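Local coordinates for putative phenazine biosynthesis PhzC/PhzF protein (Clostridium difficile, PDB 4DUN) that probably acts as an isomerase of the PhzF family, whose fold is related to diaminopimelate epimerase, although its substrate is not established, at residues L45-F50 with W62-A67; G56-R61 with K92-F97; I69-H74 with T98-L103. All coordinates share one frame; numbering follows the deposited sequence.

Contact 1. Residues L45-F50 with W62-A67; sequences LPETAF and WFTPKA
Near its open end, the beta hairpin of strands 47-54 and 57-63 is joined by the hydrogen-bonded pair Thr48 and Phe63: Thr48 N donates to Phe63 O at 2.8 Å, in the plane of that carbonyl, and Phe63 N returns a bond to Thr48 O at 3.0 Å from above the carbonyl plane. The next pair, Ala49 and Trp62, is non-hydrogen-bonded and puts Ala49 CB beside Trp62 CD1 on the opposite face from Phe63. Phe50 and Phe63 both set CG anti to the carbonyl carbon, and their rings meet CD1 against CD1 at 3.7 Å, planes at 89°, as neither stack nor edge-to-face pair. Glu47, the predicted active-site residue, starts the same way but bends at chi2, 84°, and OE2 runs alongside Thr64 CG2 at 3.7 Å; the side chain also packs on His74, and OE2 comes close to a bound Bis-Tris molecule. Thr64 places OG1 in the crowded position between N and the carbonyl carbon (chi1 68°), where it accepts from the N atoms of Lys66 and Ala67 as an ST turn and ST motif. Pro65 extends the contact beyond the paired strands, packing CG against Leu45 O and CD against Pro46 O. Helix 33-43 packs on Phe50 and Phe63, while on the face of Trp62 lie Ile69 and the start of helix 73-87; Glu47 also pairs by backbone with Gly23 of strand 20-27.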
# COMPACT_ATOMS: atom_id res chain seq x y z
N LEU A 45 3.76 2.50 0.53
CA LEU A 45 3.92 3.09 -0.79
C LEU A 45 5.00 2.27 -1.55
O LEU A 45 5.81 1.60 -0.90
CB LEU A 45 4.26 4.59 -0.69
CG LEU A 45 3.11 5.48 -0.19
CD1 LEU A 45 3.59 6.90 0.07
CD2 LEU A 45 1.92 5.46 -1.17
N PRO A 46 5.00 2.27 -2.90
CA PRO A 46 5.97 1.45 -3.66
C PRO A 46 7.41 1.59 -3.15
O PRO A 46 8.13 0.60 -3.00
CB PRO A 46 5.83 1.97 -5.09
CG PRO A 46 4.37 2.38 -5.17
CD PRO A 46 4.07 2.99 -3.82
N GLU A 47 7.79 2.83 -2.80
CA GLU A 47 9.04 3.13 -2.12
C GLU A 47 8.86 4.29 -1.17
O GLU A 47 8.05 5.20 -1.44
CB GLU A 47 10.18 3.51 -3.11
CG GLU A 47 10.82 2.36 -3.87
CD GLU A 47 10.11 1.89 -5.13
OE1 GLU A 47 9.18 2.59 -5.60
OE2 GLU A 47 10.46 0.80 -5.62
N THR A 48 9.64 4.28 -0.07
CA THR A 48 9.86 5.42 0.82
C THR A 48 11.34 5.75 0.70
O THR A 48 12.20 4.88 0.94
CB THR A 48 9.43 5.20 2.28
OG1 THR A 48 8.02 5.00 2.29
CG2 THR A 48 9.76 6.43 3.17
N ALA A 49 11.64 7.00 0.32
CA ALA A 49 12.99 7.55 0.22
C ALA A 49 13.35 8.22 1.55
O ALA A 49 12.49 8.86 2.17
CB ALA A 49 13.06 8.57 -0.92
N PHE A 50 14.57 7.99 2.02
CA PHE A 50 15.05 8.58 3.27
C PHE A 50 16.23 9.44 2.95
O PHE A 50 17.22 8.93 2.42
CB PHE A 50 15.45 7.50 4.30
CG PHE A 50 14.28 6.70 4.79
CD1 PHE A 50 13.86 5.56 4.10
CD2 PHE A 50 13.59 7.08 5.94
CE1 PHE A 50 12.72 4.86 4.50
CE2 PHE A 50 12.46 6.36 6.35
CZ PHE A 50 12.03 5.27 5.63
N TRP A 62 16.49 4.15 -0.32
CA TRP A 62 15.13 3.81 -0.68
C TRP A 62 14.77 2.44 -0.17
O TRP A 62 15.54 1.52 -0.26
CB TRP A 62 14.91 3.82 -2.19
CG TRP A 62 15.60 4.87 -2.99
CD1 TRP A 62 15.09 6.05 -3.39
CD2 TRP A 62 16.90 4.80 -3.52
NE1 TRP A 62 15.97 6.72 -4.12
CE2 TRP A 62 17.12 5.99 -4.21
CE3 TRP A 62 17.92 3.86 -3.47
CZ2 TRP A 62 18.28 6.25 -4.85
CZ3 TRP A 62 19.07 4.14 -4.09
CH2 TRP A 62 19.25 5.32 -4.77
N PHE A 63 13.55 2.33 0.32
CA PHE A 63 13.01 1.08 0.82
C PHE A 63 11.65 0.82 0.22
O PHE A 63 10.80 1.71 0.23
CB PHE A 63 12.88 1.15 2.35
CG PHE A 63 14.16 1.08 3.11
CD1 PHE A 63 15.01 2.19 3.20
CD2 PHE A 63 14.51 -0.08 3.80
CE1 PHE A 63 16.19 2.12 3.94
CE2 PHE A 63 15.70 -0.13 4.55
CZ PHE A 63 16.53 0.97 4.61
N THR A 64 11.43 -0.41 -0.25
CA THR A 64 10.08 -0.81 -0.62
C THR A 64 9.41 -1.21 0.72
O THR A 64 10.12 -1.30 1.72
CB THR A 64 10.10 -2.00 -1.62
OG1 THR A 64 10.58 -3.15 -0.92
CG2 THR A 64 10.91 -1.71 -2.90
N PRO A 65 8.12 -1.62 0.76
CA PRO A 65 7.56 -2.10 2.04
C PRO A 65 8.24 -3.39 2.56
O PRO A 65 7.98 -3.79 3.70
CB PRO A 65 6.10 -2.38 1.68
CG PRO A 65 5.81 -1.42 0.54
CD PRO A 65 7.08 -1.54 -0.29
N LYS A 66 9.11 -4.02 1.74
CA LYS A 66 9.77 -5.29 2.07
C LYS A 66 11.30 -5.26 2.22
O LYS A 66 11.83 -6.09 2.97
CB LYS A 66 9.43 -6.34 0.98
CG LYS A 66 7.98 -6.79 0.97
CD LYS A 66 7.83 -8.09 0.19
CE LYS A 66 6.42 -8.62 0.17
NZ LYS A 66 5.59 -7.93 -0.86
N ALA A 67 12.02 -4.39 1.47
CA ALA A 67 13.48 -4.40 1.50
C ALA A 67 14.10 -3.10 1.08
O ALA A 67 13.48 -2.30 0.37
CB ALA A 67 14.01 -5.51 0.58

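Contact 2. Residues G56-R61 with K92-F97; sequences GNYELR and KKIDFF
Phe97 bonds through both its N and its O to the parallel strand 57-61, one bond on each side of Glu59. Phe97 N donates to Tyr58 O at 2.8 Å, nearly along the C=O axis, and Phe97 O accepts from Leu60 N at 2.9 Å, with the donor above the carbonyl plane. Glu59 is the parallel partner of Phe97, and its CA meets Phe97 O in a C-H...O contact. The strands diverge at 57°, and towards Asn57 a water bridges them, accepting from Tyr58 N and donating to Asp95 O at 2.7 Å.

The apolar contacts centre on the Phe96 ring. Leu60, with CG anti to the backbone N (chi1 170°), brings CD2 over one face, 3.8 Å from the centroid and 18° off the normal, a CH-pi contact. Ile94 CG2 lies over the opposite face. Tyr58 CB reaches Phe96 CD1 at 3.8 Å, while the Tyr58 ring meets Asp95 O in plane at its CD2 edge. On the other face of the sheet, Phe97 CD1 comes to 4.0 Å from Asn57 CB.

Among the charged groups, Glu59 and Arg61 form salt bridges with Arg30 and Glu68, whereas Asp95 lies close to the like charge of Glu104. The two faces differ in chemistry: that of Tyr58, Leu60 and Phe96 is apolar and packs on helix 73-87, whereas that of Glu59 and Phe97 is more polar and accessible. The direct backbone bonds fix the register and the water continues the link where the strands part, with the fuller apolar packing on the Tyr58, Leu60 and Phe96 face.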
# COMPACT_ATOMS: atom_id res chain seq x y z
N GLY A 56 27.31 19.55 4.35
CA GLY A 56 27.71 19.57 2.95
C GLY A 56 27.17 18.49 2.02
O GLY A 56 27.44 18.58 0.82
N ASN A 57 26.41 17.47 2.52
CA ASN A 57 25.88 16.42 1.63
C ASN A 57 24.50 15.82 2.02
O ASN A 57 24.05 15.97 3.16
CB ASN A 57 26.89 15.26 1.49
CG ASN A 57 27.08 14.38 2.71
OD1 ASN A 57 26.16 13.68 3.16
ND2 ASN A 57 28.30 14.32 3.22
N TYR A 58 23.87 15.10 1.06
CA TYR A 58 22.64 14.33 1.28
C TYR A 58 22.88 12.87 1.04
O TYR A 58 23.30 12.50 -0.07
CB TYR A 58 21.45 14.76 0.38
CG TYR A 58 21.01 16.19 0.51
CD1 TYR A 58 20.41 16.66 1.67
CD2 TYR A 58 21.13 17.08 -0.56
CE1 TYR A 58 20.01 17.99 1.80
CE2 TYR A 58 20.70 18.40 -0.47
CZ TYR A 58 20.15 18.85 0.72
OH TYR A 58 19.76 20.17 0.82
N GLU A 59 22.61 12.02 2.04
CA GLU A 59 22.63 10.57 1.85
C GLU A 59 21.23 10.17 1.53
O GLU A 59 20.31 10.63 2.19
CB GLU A 59 23.11 9.84 3.11
CG GLU A 59 24.61 9.86 3.29
CD GLU A 59 25.04 9.04 4.49
OE1 GLU A 59 24.39 8.01 4.78
OE2 GLU A 59 26.02 9.45 5.15
N LEU A 60 21.06 9.33 0.51
CA LEU A 60 19.72 8.92 0.07
C LEU A 60 19.64 7.41 0.01
O LEU A 60 20.48 6.77 -0.64
CB LEU A 60 19.39 9.55 -1.31
CG LEU A 60 18.12 9.06 -2.07
CD1 LEU A 60 16.83 9.39 -1.29
CD2 LEU A 60 18.06 9.64 -3.51
N ARG A 61 18.66 6.86 0.72
CA ARG A 61 18.28 5.46 0.64
C ARG A 61 16.79 5.28 0.27
O ARG A 61 16.02 6.12 0.49
CB ARG A 61 18.57 4.70 1.94
CG ARG A 61 20.01 4.74 2.41
CD ARG A 61 20.18 4.08 3.79
NE ARG A 61 21.52 4.16 4.36
CZ ARG A 61 22.38 3.15 4.36
NH1 ARG A 61 22.05 2.01 3.82
NH2 ARG A 61 23.56 3.26 4.90
N LYS A 92 19.11 24.58 -7.52
CA LYS A 92 19.05 24.05 -8.89
C LYS A 92 19.72 22.68 -9.02
O LYS A 92 19.21 21.84 -9.75
CB LYS A 92 19.68 25.04 -9.89
CG LYS A 92 18.88 26.34 -10.06
CD LYS A 92 17.43 26.10 -10.50
CE LYS A 92 16.48 27.13 -9.93
NZ LYS A 92 15.19 26.50 -9.52
N LYS A 93 20.85 22.45 -8.33
CA LYS A 93 21.59 21.18 -8.41
C LYS A 93 21.49 20.42 -7.10
O LYS A 93 21.88 20.95 -6.05
CB LYS A 93 23.08 21.45 -8.74
CG LYS A 93 23.35 21.90 -10.16
CD LYS A 93 24.83 21.71 -10.49
CE LYS A 93 25.29 22.53 -11.68
NZ LYS A 93 26.73 22.28 -11.99
N ILE A 94 20.97 19.18 -7.16
CA ILE A 94 20.81 18.33 -5.98
C ILE A 94 21.68 17.08 -6.18
O ILE A 94 21.50 16.34 -7.16
CB ILE A 94 19.32 17.98 -5.66
CG1 ILE A 94 18.40 19.25 -5.51
CG2 ILE A 94 19.22 17.12 -4.40
CD1 ILE A 94 17.54 19.54 -6.74
N ASP A 95 22.66 16.89 -5.28
CA ASP A 95 23.55 15.72 -5.28
C ASP A 95 23.14 14.80 -4.17
O ASP A 95 22.99 15.24 -3.02
CB ASP A 95 25.03 16.12 -5.10
CG ASP A 95 25.66 16.79 -6.31
OD1 ASP A 95 25.07 16.71 -7.40
OD2 ASP A 95 26.77 17.33 -6.17
N PHE A 96 23.01 13.50 -4.49
CA PHE A 96 22.69 12.46 -3.51
C PHE A 96 23.76 11.39 -3.49
O PHE A 96 24.17 10.93 -4.55
CB PHE A 96 21.36 11.78 -3.84
CG PHE A 96 20.13 12.64 -3.76
CD1 PHE A 96 19.63 13.06 -2.53
CD2 PHE A 96 19.39 12.93 -4.91
CE1 PHE A 96 18.45 13.80 -2.45
CE2 PHE A 96 18.18 13.63 -4.82
CZ PHE A 96 17.72 14.07 -3.59
N PHE A 97 24.16 10.95 -2.28
CA PHE A 97 25.09 9.84 -2.12
C PHE A 97 24.28 8.62 -1.74
O PHE A 97 23.54 8.64 -0.75
CB PHE A 97 26.20 10.17 -1.13
CG PHE A 97 27.15 11.19 -1.72
CD1 PHE A 97 26.99 12.54 -1.46
CD2 PHE A 97 28.14 10.80 -2.62
CE1 PHE A 97 27.84 13.49 -2.06
CE2 PHE A 97 28.99 11.74 -3.20
CZ PHE A 97 28.84 13.08 -2.91
O HOH W 1 25.03 15.98 -1.40

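Contact 3. Residues I69-H74 with T98-L103; sequences IDLCGH and TQSGKL. With NI (nickel (II) ion), chain D; SO4 (sulfate ion), chain B.
A type I beta turn from Thr98 to Gly101, linking strands 93-98 and 101-108, leans against the loop that leads into helix 73-87, and three side-chain encounters define how they meet. Ser100 OG, held anti to the carbonyl carbon beside the backbone N, points to Asp70 O and donates to it at 2.6 Å, approaching from well above the carbonyl plane. Asp70 and Gln99 cross obliquely, their carboxylate and amide planes 51° apart: Asp70 OD1 rests on the aliphatic part of Gln99, 3.5 Å from CB, and also bonds a buffer molecule, while the amide of Gln99 turns to Glu68. Leu71, with CG anti to the backbone N (chi1 -157°), sends CD1 alongside Ser100 CB at 3.7 Å and on to Leu103 CD2.

The turn is also braced from within. Thr98 OG1 accepts from Ser100 N as an ST turn and donates to Gly101 O on a lone pair, so that carbonyl takes bonds from both Thr98 N and Thr98 OG1.

At the other end of the loop Cys72 is the N-cap of the helix, its SG lying over one face of the His74 ring. The first turn of the helix receives a sulfate, probably from the crystallisation liquor: Gly73 N donates to its O1 at 2.8 Å and His74 N weakly to O4, which suits an anion at a helix N terminus, and Ser205 OG and Gly204 N hold it as well. His74 CG occupies the crowded position between N and the carbonyl carbon (chi1 50°), and NE2 binds the nickel ion at 2.0 Å, with five further atoms from elsewhere in the structure completing the coordination.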
# COMPACT_ATOMS: atom_id res chain seq x y z
N ILE A 69 16.55 -1.08 -1.37
CA ILE A 69 16.94 -1.28 -2.78
C ILE A 69 18.13 -0.38 -3.07
O ILE A 69 18.39 0.56 -2.31
CB ILE A 69 15.75 -1.09 -3.75
CG1 ILE A 69 15.13 0.33 -3.64
CG2 ILE A 69 14.72 -2.23 -3.56
CD1 ILE A 69 14.10 0.66 -4.69
N ASP A 70 18.85 -0.67 -4.17
CA ASP A 70 20.09 0.07 -4.46
C ASP A 70 19.97 1.17 -5.51
O ASP A 70 20.94 1.92 -5.72
CB ASP A 70 21.18 -0.92 -4.88
CG ASP A 70 21.57 -1.89 -3.78
OD1 ASP A 70 21.43 -1.52 -2.58
OD2 ASP A 70 21.96 -3.03 -4.10
N LEU A 71 18.83 1.27 -6.18
CA LEU A 71 18.62 2.31 -7.18
C LEU A 71 17.14 2.53 -7.36
O LEU A 71 16.37 1.56 -7.38
CB LEU A 71 19.27 1.93 -8.53
CG LEU A 71 19.61 3.07 -9.49
CD1 LEU A 71 20.69 4.01 -8.92
CD2 LEU A 71 20.13 2.52 -10.80
N CYS A 72 16.74 3.79 -7.54
CA CYS A 72 15.36 4.12 -7.79
C CYS A 72 15.23 5.52 -8.36
O CYS A 72 15.07 6.49 -7.60
CB CYS A 72 14.52 3.95 -6.54
SG CYS A 72 12.76 4.11 -6.87
N GLY A 73 15.34 5.63 -9.68
CA GLY A 73 15.27 6.92 -10.36
C GLY A 73 14.00 7.72 -10.09
O GLY A 73 14.09 8.92 -9.82
N HIS A 74 12.83 7.09 -10.16
CA HIS A 74 11.56 7.81 -9.98
C HIS A 74 11.41 8.35 -8.53
O HIS A 74 10.97 9.50 -8.36
CB HIS A 74 10.33 6.96 -10.44
CG HIS A 74 10.29 5.56 -9.87
ND1 HIS A 74 9.70 5.29 -8.65
CD2 HIS A 74 10.74 4.39 -10.40
CE1 HIS A 74 9.80 3.97 -8.47
NE2 HIS A 74 10.45 3.39 -9.48
N THR A 98 24.35 7.57 -2.58
CA THR A 98 23.54 6.36 -2.45
C THR A 98 24.37 5.07 -2.50
O THR A 98 25.57 5.12 -2.76
CB THR A 98 22.51 6.30 -3.62
OG1 THR A 98 23.16 5.82 -4.81
CG2 THR A 98 21.79 7.65 -3.87
N GLN A 99 23.68 3.92 -2.38
CA GLN A 99 24.28 2.57 -2.49
C GLN A 99 24.95 2.38 -3.84
O GLN A 99 25.86 1.56 -3.95
CB GLN A 99 23.18 1.50 -2.34
CG GLN A 99 22.57 1.39 -0.95
CD GLN A 99 23.41 0.60 0.01
OE1 GLN A 99 24.56 0.22 -0.27
NE2 GLN A 99 22.85 0.32 1.17
N SER A 100 24.45 3.08 -4.88
CA SER A 100 24.96 2.98 -6.26
C SER A 100 25.80 4.19 -6.69
O SER A 100 26.01 4.41 -7.88
CB SER A 100 23.80 2.78 -7.24
OG SER A 100 23.22 1.52 -6.98
N GLY A 101 26.33 4.93 -5.73
CA GLY A 101 27.18 6.07 -6.03
C GLY A 101 26.45 7.39 -6.02
O GLY A 101 25.32 7.48 -5.52
N LYS A 102 27.11 8.41 -6.53
CA LYS A 102 26.55 9.76 -6.54
C LYS A 102 25.50 9.92 -7.64
O LYS A 102 25.75 9.56 -8.79
CB LYS A 102 27.67 10.80 -6.71
CG LYS A 102 27.17 12.25 -6.64
CD LYS A 102 28.32 13.27 -6.53
CE LYS A 102 29.00 13.61 -7.82
NZ LYS A 102 29.79 14.87 -7.68
N LEU A 103 24.35 10.51 -7.29
CA LEU A 103 23.30 10.82 -8.27
C LEU A 103 23.06 12.32 -8.28
O LEU A 103 22.93 12.95 -7.22
CB LEU A 103 21.98 10.08 -8.00
CG LEU A 103 22.01 8.56 -7.88
CD1 LEU A 103 20.66 8.07 -7.41
CD2 LEU A 103 22.40 7.89 -9.19
NI NI D . 11.06 1.47 -9.79
S SO4 B . 14.06 4.33 -12.74
O1 SO4 B . 14.36 3.70 -11.47
O2 SO4 B . 15.21 5.12 -13.25
O3 SO4 B . 13.75 3.29 -13.67
O4 SO4 B . 12.94 5.24 -12.56

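In the fold
From the N terminus, the chain reaches 45-50, turns, and comes back through 56-61 to 62-67, where contact 1 closes the short loop of the hairpin. It then passes through 69-74 and helix 73-87 before 92-97 returns beside 56-61, closing contact 2 across that helix. Contact 3 closes next, when 98-103 comes back to the loop at 69-74. Contacts 1 and 2 cross, as do 2 and 3, whereas 1 and 3 follow in series. Contact 1 joins the two hairpin strands, contact 2 ties strand 57-63 to strand 93-98, and contact 3 sets the next turn against the start of helix 73-87. Contacts 1 and 3 lie near Glu47 and the nickel.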